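Local coordinates for protein reducing end xylose-releasing exo-oligoxylanase (Paenibacillus barengoltzii G22, PDB 5YXT) that probably hydrolyses xylo-oligosaccharides one sugar at a time, releasing xylose from their reducing end, at residues Thr12-Leu17 against Asp272-Ala277; Tyr362-Leu367 against Gly371-Trp376; Met327-Leu330 against Gln336-Ala339. All coordinates share one frame; numbering follows the deposited sequence.

Contact 1. Residues Thr12-Leu17 against Asp272-Ala277; sequences TYRNLL and DWEWFA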
loop_
_atom_site.group_PDB
_atom_site.type_symbol
_atom_site.label_atom_id
_atom_site.label_comp_id
_atom_site.label_asym_id
_atom_site.label_seq_id
_atom_site.Cartn_x
_atom_site.Cartn_y
_atom_site.Cartn_z
ATOM N N THR C 12 -25.569 -6.464 15.332
ATOM C CA THR C 12 -24.451 -7.379 15.173
ATOM C C THR C 12 -23.162 -6.592 15.020
ATOM O O THR C 12 -23.141 -5.508 14.427
ATOM C CB THR C 12 -24.639 -8.308 13.961
ATOM O OG1 THR C 12 -24.570 -7.545 12.750
ATOM C CG2 THR C 12 -25.992 -9.028 14.046
ATOM N N TYR C 13 -22.086 -7.160 15.552
ATOM C CA TYR C 13 -20.820 -6.463 15.696
ATOM C C TYR C 13 -19.703 -7.253 15.043
ATOM O O TYR C 13 -19.652 -8.481 15.140
ATOM C CB TYR C 13 -20.511 -6.220 17.175
ATOM C CG TYR C 13 -21.535 -5.314 17.804
ATOM C CD1 TYR C 13 -22.772 -5.805 18.226
ATOM C CD2 TYR C 13 -21.286 -3.961 17.935
ATOM C CE1 TYR C 13 -23.720 -4.966 18.776
ATOM C CE2 TYR C 13 -22.211 -3.126 18.490
ATOM C CZ TYR C 13 -23.425 -3.624 18.906
ATOM O OH TYR C 13 -24.334 -2.752 19.452
ATOM N N ARG C 14 -18.812 -6.528 14.380
ATOM C CA ARG C 14 -17.622 -7.115 13.783
ATOM C C ARG C 14 -16.618 -7.482 14.871
ATOM O O ARG C 14 -16.337 -6.678 15.763
ATOM C CB ARG C 14 -17.026 -6.105 12.801
ATOM C CG ARG C 14 -15.890 -6.565 11.914
ATOM C CD ARG C 14 -15.873 -5.777 10.571
ATOM N NE ARG C 14 -15.607 -4.346 10.731
ATOM C CZ ARG C 14 -16.551 -3.422 10.854
ATOM N NH1 ARG C 14 -17.817 -3.790 10.831
ATOM N NH2 ARG C 14 -16.240 -2.128 11.000
ATOM N N ASN C 15 -16.098 -8.705 14.820
ATOM C CA ASN C 15 -14.939 -9.091 15.629
ATOM C C ASN C 15 -13.741 -8.940 14.703
ATOM O O ASN C 15 -13.338 -9.884 14.023
ATOM C CB ASN C 15 -15.060 -10.512 16.177
ATOM C CG ASN C 15 -13.866 -10.914 17.041
ATOM O OD1 ASN C 15 -12.780 -10.331 16.942
ATOM N ND2 ASN C 15 -14.061 -11.923 17.889
ATOM N N LEU C 16 -13.182 -7.726 14.678
ATOM C CA LEU C 16 -12.157 -7.395 13.695
ATOM C C LEU C 16 -10.916 -8.265 13.866
ATOM O O LEU C 16 -10.312 -8.684 12.876
ATOM C CB LEU C 16 -11.792 -5.912 13.794
ATOM C CG LEU C 16 -11.039 -5.393 12.564
ATOM C CD1 LEU C 16 -11.824 -5.708 11.312
ATOM C CD2 LEU C 16 -10.715 -3.891 12.637
ATOM N N LEU C 17 -10.518 -8.546 15.110
ATOM C CA LEU C 17 -9.344 -9.392 15.328
ATOM C C LEU C 17 -9.540 -10.768 14.699
ATOM O O LEU C 17 -8.639 -11.291 14.035
ATOM C CB LEU C 17 -9.062 -9.522 16.822
ATOM C CG LEU C 17 -8.536 -8.253 17.496
ATOM C CD1 LEU C 17 -8.634 -8.314 19.018
ATOM C CD2 LEU C 17 -7.117 -7.996 17.059
ATOM N N ASP C 272 -17.745 5.281 15.805
ATOM C CA ASP C 272 -18.921 5.819 15.123
ATOM C C ASP C 272 -19.184 5.081 13.820
ATOM O O ASP C 272 -20.333 4.740 13.511
ATOM C CB ASP C 272 -18.749 7.314 14.854
ATOM C CG ASP C 272 -20.014 7.959 14.290
ATOM O OD1 ASP C 272 -21.134 7.601 14.717
ATOM O OD2 ASP C 272 -19.894 8.824 13.403
ATOM N N TRP C 273 -18.129 4.828 13.037
ATOM C CA TRP C 273 -18.326 4.127 11.778
ATOM C C TRP C 273 -18.884 2.733 12.022
ATOM O O TRP C 273 -19.832 2.309 11.350
ATOM C CB TRP C 273 -17.038 4.040 10.965
ATOM C CG TRP C 273 -17.339 3.327 9.675
ATOM C CD1 TRP C 273 -17.085 2.016 9.375
ATOM C CD2 TRP C 273 -18.037 3.866 8.550
ATOM N NE1 TRP C 273 -17.558 1.717 8.116
ATOM C CE2 TRP C 273 -18.149 2.835 7.590
ATOM C CE3 TRP C 273 -18.570 5.122 8.254
ATOM C CZ2 TRP C 273 -18.771 3.027 6.359
ATOM C CZ3 TRP C 273 -19.192 5.311 7.023
ATOM C CH2 TRP C 273 -19.282 4.268 6.094
ATOM N N GLU C 274 -18.318 2.002 12.988
ATOM C CA GLU C 274 -18.832 0.665 13.267
ATOM C C GLU C 274 -20.278 0.712 13.749
ATOM O O GLU C 274 -21.092 -0.120 13.341
ATOM C CB GLU C 274 -17.950 -0.062 14.292
ATOM C CG GLU C 274 -18.590 -1.319 14.927
ATOM C CD GLU C 274 -18.739 -2.519 13.967
ATOM O OE1 GLU C 274 -18.612 -2.364 12.728
ATOM O OE2 GLU C 274 -19.003 -3.641 14.463
ATOM N N TRP C 275 -20.623 1.681 14.604
ATOM C CA TRP C 275 -21.964 1.703 15.191
ATOM C C TRP C 275 -23.013 2.259 14.242
ATOM O O TRP C 275 -24.171 1.827 14.295
ATOM C CB TRP C 275 -22.001 2.544 16.471
ATOM C CG TRP C 275 -21.510 1.841 17.706
ATOM C CD1 TRP C 275 -20.917 0.615 17.776
ATOM C CD2 TRP C 275 -21.558 2.344 19.039
ATOM N NE1 TRP C 275 -20.594 0.324 19.077
ATOM C CE2 TRP C 275 -20.973 1.377 19.871
ATOM C CE3 TRP C 275 -22.029 3.531 19.610
ATOM C CZ2 TRP C 275 -20.856 1.554 21.249
ATOM C CZ3 TRP C 275 -21.916 3.706 20.974
ATOM C CH2 TRP C 275 -21.339 2.725 21.780
ATOM N N PHE C 276 -22.649 3.219 13.395
ATOM C CA PHE C 276 -23.641 3.930 12.601
ATOM C C PHE C 276 -23.308 4.038 11.127
ATOM O O PHE C 276 -24.227 4.278 10.339
ATOM C CB PHE C 276 -23.880 5.335 13.182
ATOM C CG PHE C 276 -24.648 5.300 14.466
ATOM C CD1 PHE C 276 -26.031 5.163 14.454
ATOM C CD2 PHE C 276 -23.994 5.323 15.676
ATOM C CE1 PHE C 276 -26.747 5.088 15.629
ATOM C CE2 PHE C 276 -24.705 5.256 16.863
ATOM C CZ PHE C 276 -26.075 5.136 16.838
ATOM N N ALA C 277 -22.049 3.862 10.730
ATOM C CA ALA C 277 -21.634 3.872 9.325
ATOM C C ALA C 277 -22.272 5.042 8.577
ATOM O O ALA C 277 -22.794 4.898 7.469
ATOM C CB ALA C 277 -21.948 2.530 8.656
HETATM O O HOH W 1 -21.367 -3.850 12.892
HETATM O O HOH W 2 -17.397 -4.325 16.390
#
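In the (alpha/alpha)6 barrel expected of glycosyl hydrolase family 8, R14 and Y13 of the N-terminal loop meet E274 and W275 of helix 263-276. E274 is the hub. Its CG stands anti to the backbone N (chi1 165°) and the chain bends at chi2, which brings the carboxylate up against the loop. There OE2 accepts a hydrogen bond from R14 N at 2.9 Å, nearly straight at 167° and close to the line of its own C-O bond. OE1 forms a salt bridge with R14 NH1, at a short 2.5 Å, and R14 NH2 lies 2.9 Å from the same oxygen. Guanidinium and carboxylate planes stand 83° apart, so this is no flat, two-pronged pairing. Water 1 ties T12 O to E274 OE2, the latter bond weak, while water 2 lies between R14 O and OE2. Beside this polar cluster, W275 NE1 sits at the edge of the Y13 ring, 3.9 Å from CE2; W275 NE1 is hydrogen-bonded to Y373 O, and Y13 OH to I375 N. Past the loop, N15 caps helix 16-20, whose L16 and L17 lean on helix 355-369, while D272 and F276 of helix 263-276 touch helix 199-208.

Contact 2. Residues Tyr362-Leu367 against Gly371-Trp376; sequences YLFALL and GNYRIW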
loop_
_atom_site.group_PDB
_atom_site.type_symbol
_atom_site.label_atom_id
_atom_site.label_comp_id
_atom_site.label_asym_id
_atom_site.label_seq_id
_atom_site.Cartn_x
_atom_site.Cartn_y
_atom_site.Cartn_z
ATOM N N TYR C 362 -6.144 1.356 25.861
ATOM C CA TYR C 362 -5.822 -0.011 25.458
ATOM C C TYR C 362 -7.034 -0.935 25.606
ATOM O O TYR C 362 -7.364 -1.707 24.692
ATOM C CB TYR C 362 -4.643 -0.493 26.301
ATOM C CG TYR C 362 -4.039 -1.814 25.924
ATOM C CD1 TYR C 362 -4.710 -3.007 26.172
ATOM C CD2 TYR C 362 -2.772 -1.874 25.376
ATOM C CE1 TYR C 362 -4.148 -4.212 25.850
ATOM C CE2 TYR C 362 -2.195 -3.091 25.056
ATOM C CZ TYR C 362 -2.890 -4.251 25.292
ATOM O OH TYR C 362 -2.320 -5.460 24.975
ATOM N N LEU C 363 -7.713 -0.870 26.754
ATOM C CA LEU C 363 -8.858 -1.750 26.955
ATOM C C LEU C 363 -10.010 -1.376 26.032
ATOM O O LEU C 363 -10.681 -2.263 25.487
ATOM C CB LEU C 363 -9.311 -1.743 28.414
ATOM C CG LEU C 363 -10.400 -2.786 28.725
ATOM C CD1 LEU C 363 -10.027 -4.178 28.237
ATOM C CD2 LEU C 363 -10.715 -2.874 30.198
ATOM N N PHE C 364 -10.244 -0.076 25.829
ATOM C CA PHE C 364 -11.279 0.350 24.890
ATOM C C PHE C 364 -11.028 -0.243 23.510
ATOM O O PHE C 364 -11.948 -0.764 22.869
ATOM C CB PHE C 364 -11.332 1.874 24.796
ATOM C CG PHE C 364 -12.163 2.531 25.867
ATOM C CD1 PHE C 364 -13.285 1.906 26.385
ATOM C CD2 PHE C 364 -11.830 3.802 26.333
ATOM C CE1 PHE C 364 -14.051 2.513 27.362
ATOM C CE2 PHE C 364 -12.600 4.433 27.306
ATOM C CZ PHE C 364 -13.710 3.791 27.826
ATOM N N ALA C 365 -9.780 -0.157 23.033
ATOM C CA ALA C 365 -9.440 -0.692 21.721
ATOM C C ALA C 365 -9.679 -2.193 21.660
ATOM O O ALA C 365 -10.238 -2.704 20.684
ATOM C CB ALA C 365 -7.980 -0.369 21.380
ATOM N N LEU C 366 -9.256 -2.918 22.700
ATOM C CA LEU C 366 -9.419 -4.371 22.707
ATOM C C LEU C 366 -10.891 -4.761 22.731
ATOM O O LEU C 366 -11.300 -5.704 22.045
ATOM C CB LEU C 366 -8.685 -4.969 23.908
ATOM C CG LEU C 366 -8.580 -6.496 24.007
ATOM C CD1 LEU C 366 -8.155 -7.094 22.663
ATOM C CD2 LEU C 366 -7.602 -6.877 25.143
ATOM N N LEU C 367 -11.700 -4.062 23.533
ATOM C CA LEU C 367 -13.147 -4.291 23.505
ATOM C C LEU C 367 -13.723 -4.036 22.117
ATOM O O LEU C 367 -14.519 -4.832 21.604
ATOM C CB LEU C 367 -13.841 -3.400 24.535
ATOM C CG LEU C 367 -13.737 -3.835 25.996
ATOM C CD1 LEU C 367 -14.241 -2.705 26.870
ATOM C CD2 LEU C 367 -14.558 -5.105 26.226
ATOM N N GLY C 371 -15.209 -7.000 19.037
ATOM C CA GLY C 371 -16.652 -7.029 18.899
ATOM C C GLY C 371 -17.400 -6.942 20.205
ATOM O O GLY C 371 -18.531 -7.437 20.299
ATOM N N ASN C 372 -16.811 -6.292 21.213
ATOM C CA ASN C 372 -17.347 -6.269 22.568
ATOM C C ASN C 372 -17.584 -4.859 23.104
ATOM O O ASN C 372 -17.793 -4.693 24.310
ATOM C CB ASN C 372 -16.408 -7.046 23.499
ATOM C CG ASN C 372 -16.517 -8.546 23.275
ATOM O OD1 ASN C 372 -17.606 -9.101 23.394
ATOM N ND2 ASN C 372 -15.407 -9.196 22.918
ATOM N N TYR C 373 -17.564 -3.849 22.244
ATOM C CA TYR C 373 -17.915 -2.476 22.605
ATOM C C TYR C 373 -19.239 -2.208 21.885
ATOM O O TYR C 373 -19.258 -1.787 20.725
ATOM C CB TYR C 373 -16.794 -1.515 22.187
ATOM C CG TYR C 373 -16.779 -0.158 22.864
ATOM C CD1 TYR C 373 -17.908 0.357 23.482
ATOM C CD2 TYR C 373 -15.618 0.605 22.882
ATOM C CE1 TYR C 373 -17.884 1.604 24.083
ATOM C CE2 TYR C 373 -15.576 1.845 23.490
ATOM C CZ TYR C 373 -16.714 2.348 24.079
ATOM O OH TYR C 373 -16.663 3.595 24.676
ATOM N N ARG C 374 -20.344 -2.475 22.575
ATOM C CA ARG C 374 -21.655 -2.597 21.955
ATOM C C ARG C 374 -22.646 -1.559 22.457
ATOM O O ARG C 374 -22.466 -0.941 23.511
ATOM C CB ARG C 374 -22.250 -3.978 22.209
ATOM C CG ARG C 374 -21.323 -5.081 21.785
ATOM C CD ARG C 374 -22.022 -6.406 21.808
ATOM N NE ARG C 374 -21.138 -7.462 21.350
ATOM C CZ ARG C 374 -21.565 -8.571 20.759
ATOM N NH1 ARG C 374 -22.868 -8.755 20.557
ATOM N NH2 ARG C 374 -20.687 -9.486 20.370
ATOM N N ILE C 375 -23.714 -1.402 21.672
ATOM C CA ILE C 375 -24.871 -0.601 22.044
ATOM C C ILE C 375 -25.833 -1.524 22.775
ATOM O O ILE C 375 -26.367 -2.474 22.195
ATOM C CB ILE C 375 -25.544 0.034 20.823
ATOM C CG1 ILE C 375 -24.571 0.977 20.110
ATOM C CG2 ILE C 375 -26.804 0.766 21.246
ATOM C CD1 ILE C 375 -24.994 1.354 18.687
ATOM N N TRP C 376 -26.040 -1.255 24.054
ATOM C CA TRP C 376 -26.897 -2.087 24.883
ATOM C C TRP C 376 -28.302 -1.505 24.829
ATOM O O TRP C 376 -28.545 -0.405 25.336
ATOM C CB TRP C 376 -26.333 -2.167 26.296
ATOM C CG TRP C 376 -25.074 -2.914 26.240
ATOM C CD1 TRP C 376 -23.808 -2.402 26.294
ATOM C CD2 TRP C 376 -24.936 -4.314 26.004
ATOM N NE1 TRP C 376 -22.886 -3.416 26.148
ATOM C CE2 TRP C 376 -23.556 -4.600 25.974
ATOM C CE3 TRP C 376 -25.846 -5.366 25.850
ATOM C CZ2 TRP C 376 -23.063 -5.897 25.774
ATOM C CZ3 TRP C 376 -25.359 -6.644 25.654
ATOM C CH2 TRP C 376 -23.977 -6.901 25.625
#
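Y373 brings its ring alongside F364 with CG anti to the backbone N (chi1 -161°), while F364 holds CG beside its own N. The two ring planes lie 19° apart but are slid so far that they barely overlap, and their centroids are 5.5 Å from each other. The touch is between F364 CD1 and Y373 CE2 at 3.7 Å. Y373 OH also passes F364 CE1 at 3.9 Å. With an alanine at Y373 the F364 ring is likely to lose its aromatic partner, and M327 and F201, which pack on the same phenol, to face a gap. At its end helix 355-369 closes in a Schellman motif: G371 has positive phi, and N372 N bonds L367 O at 2.7 Å. The N-H of that bond points at the oxygen with an angle of 151°. L367 CD2 rests against N372 CB at 3.8 Å, while N372 ND2 turns back to S370 OG. Beyond the turn, R374 reaches back so that NE bonds G371 O at 2.8 Å, in the carbonyl plane though tilted from the guanidinium plane, with a weaker bond from NH2. L367 O, at the helix end, takes both N372 N and S370 OG, so this carbonyl is satisfied by two donors, whereas the ring contact is non-polar carbon packing with little overlap.

Contact 3. Residues Met327-Leu330 against Gln336-Ala339; sequences MASL and QAKA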
loop_
_atom_site.group_PDB
_atom_site.type_symbol
_atom_site.label_atom_id
_atom_site.label_comp_id
_atom_site.label_asym_id
_atom_site.label_seq_id
_atom_site.Cartn_x
_atom_site.Cartn_y
_atom_site.Cartn_z
ATOM N N MET C 327 -7.778 0.893 17.102
ATOM C CA MET C 327 -9.239 0.939 17.173
ATOM C C MET C 327 -9.831 1.616 15.945
ATOM O O MET C 327 -10.925 1.249 15.493
ATOM C CB MET C 327 -9.669 1.656 18.456
ATOM C CG MET C 327 -11.166 1.658 18.708
ATOM S SD MET C 327 -11.463 2.139 20.405
ATOM C CE MET C 327 -13.135 2.812 20.294
ATOM N N ALA C 328 -9.105 2.579 15.368
ATOM C CA ALA C 328 -9.564 3.259 14.161
ATOM C C ALA C 328 -9.710 2.320 12.966
ATOM O O ALA C 328 -10.449 2.645 12.026
ATOM C CB ALA C 328 -8.605 4.387 13.813
ATOM N N SER C 329 -9.061 1.152 12.993
ATOM C CA SER C 329 -9.176 0.205 11.885
ATOM C C SER C 329 -10.605 -0.280 11.662
ATOM O O SER C 329 -10.899 -0.832 10.596
ATOM C CB SER C 329 -8.248 -0.989 12.128
ATOM O OG SER C 329 -6.888 -0.627 11.902
ATOM N N LEU C 330 -11.497 -0.100 12.637
ATOM C CA LEU C 330 -12.920 -0.326 12.394
ATOM C C LEU C 330 -13.452 0.536 11.249
ATOM O O LEU C 330 -14.468 0.190 10.644
ATOM C CB LEU C 330 -13.719 -0.052 13.670
ATOM C CG LEU C 330 -13.637 -1.092 14.794
ATOM C CD1 LEU C 330 -14.437 -0.612 15.977
ATOM C CD2 LEU C 330 -14.150 -2.464 14.328
ATOM N N GLN C 336 -2.340 -1.151 5.824
ATOM C CA GLN C 336 -1.990 -0.288 6.946
ATOM C C GLN C 336 -2.951 -0.479 8.111
ATOM O O GLN C 336 -2.543 -0.359 9.270
ATOM C CB GLN C 336 -1.949 1.183 6.509
ATOM C CG GLN C 336 -0.658 1.578 5.767
ATOM C CD GLN C 336 -0.653 3.022 5.287
ATOM O OE1 GLN C 336 -1.704 3.657 5.152
ATOM N NE2 GLN C 336 0.538 3.545 5.013
ATOM N N ALA C 337 -4.220 -0.777 7.826
ATOM C CA ALA C 337 -5.174 -1.055 8.896
ATOM C C ALA C 337 -4.811 -2.334 9.630
ATOM O O ALA C 337 -4.884 -2.397 10.862
ATOM C CB ALA C 337 -6.588 -1.153 8.325
ATOM N N LYS C 338 -4.414 -3.366 8.887
ATOM C CA LYS C 338 -3.981 -4.603 9.520
ATOM C C LYS C 338 -2.678 -4.416 10.285
ATOM O O LYS C 338 -2.481 -5.048 11.329
ATOM C CB LYS C 338 -3.830 -5.699 8.468
ATOM N N ALA C 339 -1.786 -3.555 9.794
ATOM C CA ALA C 339 -0.529 -3.328 10.496
ATOM C C ALA C 339 -0.754 -2.608 11.825
ATOM O O ALA C 339 -0.144 -2.969 12.841
ATOM C CB ALA C 339 0.435 -2.546 9.607
#
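The flat group here is the peptide carbonyl of A337, and S329 OG comes at its oxygen from the side, not head-on: the C=O...O angle is 112° and the hydroxyl is tilted 26° from the carbonyl plane. At 2.9 Å from A337 O, S329 OG donates the hydrogen. Such a lateral approach is consistent with the line ahead of the C=O being left to the bonding of the helix itself. With S329 OG beside its own backbone N (chi1 -74°), the hydroxyl reaches A337 and also lies 3.5 Å from A337 CA. The A337 methyl completes the contact, its CB 3.6 Å from S329 OG and 4.2 Å from S329 CB, so a small polar side chain sits on a small apolar one and the two backbones can approach to 5.2 Å between CA atoms. The pair closes the short connection between helix 318-327 and helix 335-345, consecutive elements of the family 8 helical fold. A 3-10 segment beginning at S329 runs within this connection, with L330 N bonded to M327 O. S329 OG is also bonded to Q290 NE2 of helix 281-294, so the buried hydroxyl has two protein partners. Y20 of helix 16-20 packs on both S329 and A337, L16 lies against S329 and L330, and on the far flank of helix 335-345 A339 touches H4 of the third subunit.

Along the chain contact 3 opens after contact 1 closes, and contact 2 follows last, helix 355-369 coming directly after helix 335-345. All three lie close together: contacts 1 and 2 have centres about 10 Å apart, contacts 1 and 3 about 12 Å, and contacts 2 and 3 about 15 Å. The last two are joined through M327, whose SD packs on A365. Contact 1 links to contact 3 where R14 NH2 makes a weak hydrogen bond with L330 O, and to contact 2 where R374 packs on Y13. The N-terminal loop, helix 263-276, the 327-330 turn and the tail after helix 355-369 thereby form one largely buried cluster of contacts, joining the N-terminal loop and the C-terminal tail to the helices around them.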